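Local atomic coordinates of drebrin (Homo sapiens, PDB entry 5Y1Z), a protein that binds actin filaments and carries a cofilin-type actin-depolymerising factor homology (ADF-H) domain at its N-terminus. Residues A[36-41]-A[62-67]. Numbering follows the deposited sequence.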
loop_
_atom_site.group_PDB
_atom_site.type_symbol
_atom_site.label_atom_id
_atom_site.label_comp_id
_atom_site.label_asym_id
_atom_site.label_seq_id
_atom_site.Cartn_x
_atom_site.Cartn_y
_atom_site.Cartn_z
ATOM N N TYR A 36 3.574 16.201 -4.031
ATOM C CA TYR A 36 4.574 15.582 -3.172
ATOM C C TYR A 36 5.617 16.587 -2.699
ATOM O O TYR A 36 5.965 17.537 -3.405
ATOM C CB TYR A 36 5.266 14.418 -3.890
ATOM C CG TYR A 36 4.315 13.339 -4.355
ATOM C CD1 TYR A 36 3.678 13.420 -5.578
ATOM C CD2 TYR A 36 4.046 12.230 -3.552
ATOM C CE1 TYR A 36 2.798 12.443 -5.990
ATOM C CE2 TYR A 36 3.164 11.238 -3.974
ATOM C CZ TYR A 36 2.544 11.363 -5.183
ATOM O OH TYR A 36 1.686 10.369 -5.579
ATOM N N GLU A 37 6.117 16.359 -1.485
ATOM C CA GLU A 37 7.279 17.098 -1.024
ATOM C C GLU A 37 8.528 16.564 -1.705
ATOM O O GLU A 37 8.620 15.379 -2.029
ATOM C CB GLU A 37 7.428 17.011 0.486
ATOM C CG GLU A 37 7.981 18.289 1.074
ATOM C CD GLU A 37 7.376 18.625 2.417
ATOM O OE1 GLU A 37 7.225 17.695 3.243
ATOM O OE2 GLU A 37 7.085 19.822 2.655
ATOM N N ASP A 38 9.485 17.457 -1.940
ATOM C CA ASP A 38 10.644 17.121 -2.758
ATOM C C ASP A 38 11.398 15.938 -2.170
ATOM O O ASP A 38 11.619 15.860 -0.958
ATOM C CB ASP A 38 11.570 18.324 -2.879
ATOM C CG ASP A 38 10.822 19.604 -3.210
ATOM O OD1 ASP A 38 9.758 19.556 -3.891
ATOM O OD2 ASP A 38 11.305 20.668 -2.762
ATOM N N GLY A 39 11.794 15.018 -3.044
ATOM C CA GLY A 39 12.507 13.829 -2.613
ATOM C C GLY A 39 11.774 13.005 -1.579
ATOM O O GLY A 39 12.401 12.470 -0.656
ATOM N N SER A 40 10.452 12.900 -1.703
ATOM C CA SER A 40 9.662 12.223 -0.689
ATOM C C SER A 40 8.322 11.812 -1.285
ATOM O O SER A 40 7.843 12.392 -2.264
ATOM C CB SER A 40 9.473 13.117 0.531
ATOM O OG SER A 40 8.539 12.555 1.425
ATOM N N ASP A 41 7.702 10.823 -0.655
ATOM C CA ASP A 41 6.369 10.390 -1.036
ATOM C C ASP A 41 5.296 10.949 -0.121
ATOM O O ASP A 41 4.155 10.480 -0.167
ATOM C CB ASP A 41 6.287 8.864 -1.039
ATOM C CG ASP A 41 6.753 8.252 -2.343
ATOM O OD1 ASP A 41 6.949 7.027 -2.383
ATOM O OD2 ASP A 41 6.931 8.997 -3.332
ATOM N N ASN A 62 4.213 21.689 -14.499
ATOM C CA ASN A 62 4.589 20.728 -15.526
ATOM C C ASN A 62 5.680 19.771 -15.070
ATOM O O ASN A 62 5.936 18.761 -15.738
ATOM C CB ASN A 62 5.077 21.481 -16.762
ATOM C CG ASN A 62 3.969 22.223 -17.436
ATOM O OD1 ASN A 62 2.874 21.695 -17.603
ATOM N ND2 ASN A 62 4.236 23.465 -17.830
ATOM N N GLN A 63 6.343 20.089 -13.972
ATOM C CA GLN A 63 7.415 19.278 -13.440
ATOM C C GLN A 63 6.956 18.401 -12.290
ATOM O O GLN A 63 7.787 17.744 -11.663
ATOM C CB GLN A 63 8.574 20.178 -13.010
ATOM C CG GLN A 63 9.186 21.026 -14.159
ATOM C CD GLN A 63 8.423 22.350 -14.469
ATOM O OE1 GLN A 63 7.221 22.335 -14.779
ATOM N NE2 GLN A 63 9.138 23.495 -14.402
ATOM N N LYS A 64 5.663 18.397 -11.977
ATOM C CA LYS A 64 5.174 17.734 -10.778
ATOM C C LYS A 64 3.982 16.829 -11.057
ATOM O O LYS A 64 3.200 17.054 -11.979
ATOM C CB LYS A 64 4.795 18.755 -9.685
ATOM C CG LYS A 64 6.000 19.549 -9.166
ATOM C CD LYS A 64 5.782 20.073 -7.752
ATOM C CE LYS A 64 6.670 19.344 -6.737
ATOM N NZ LYS A 64 6.231 17.905 -6.399
ATOM N N VAL A 65 3.882 15.785 -10.246
ATOM C CA VAL A 65 2.658 15.017 -10.063
ATOM C C VAL A 65 1.834 15.702 -8.983
ATOM O O VAL A 65 2.341 15.988 -7.896
ATOM C CB VAL A 65 2.991 13.568 -9.675
ATOM C CG1 VAL A 65 1.730 12.793 -9.393
ATOM C CG2 VAL A 65 3.803 12.905 -10.784
ATOM N N MET A 66 0.577 16.012 -9.284
ATOM C CA MET A 66 -0.282 16.719 -8.335
ATOM C C MET A 66 -1.692 16.122 -8.364
ATOM O O MET A 66 -2.104 15.479 -9.340
ATOM C CB MET A 66 -0.312 18.232 -8.629
ATOM C CG MET A 66 1.070 18.866 -8.800
ATOM S SD MET A 66 1.119 20.686 -8.939
ATOM C CE MET A 66 -0.489 20.997 -9.477
ATOM N N TYR A 67 -2.442 16.347 -7.284
ATOM C CA TYR A 67 -3.805 15.834 -7.147
ATOM C C TYR A 67 -4.746 16.991 -6.843
ATOM O O TYR A 67 -4.579 17.686 -5.834
ATOM C CB TYR A 67 -3.878 14.748 -6.058
ATOM C CG TYR A 67 -2.938 13.604 -6.338
ATOM C CD1 TYR A 67 -3.207 12.707 -7.369
ATOM C CD2 TYR A 67 -1.760 13.443 -5.617
ATOM C CE1 TYR A 67 -2.350 11.672 -7.669
ATOM C CE2 TYR A 67 -0.884 12.399 -5.909
ATOM C CZ TYR A 67 -1.186 11.517 -6.940
ATOM O OH TYR A 67 -0.333 10.470 -7.264
#
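The Tyr36 ring meets Val65 at its edge, where CG1 of Val65 lies near the ring plane, 3.6 Å from Tyr36 CE1. Tyr67 approaches the same ring obliquely: the planes are inclined at 69° with centroids 5.8 Å apart, and CE2 of Tyr67 touches CE1 and CZ of Tyr36. The hydroxyl end of Tyr36 sits at the edge of the Tyr67 ring, near its plane, and the two hydroxyls meet, Tyr36 OH and Tyr67 OH being hydrogen-bonded at 2.6 Å, with either possible as donor. Tyr36 OH has a second bond, to His103 ND1. At the other end of Tyr36, Lys64 NZ donates to the backbone O of Tyr36 over 3.0 Å, meeting C=O at 133° and tilted 23° from the carbonyl plane. The lysine chain bends at chi3 and chi4, and its ammonium also bonds Thr35 OG1. Asp38, in the type II turn Glu37–Ser40, keeps OD1 4.6 Å from Lys64 NZ, an opposite charge that may favour this position, though the two are not in contact. The contact joins the end of strand 31-36 to the start of its antiparallel neighbour 65-72; Cys100 of helix 94-101 touches Tyr36, Val65 and Tyr67, packing that helix against the central sheet of the ADF-H fold.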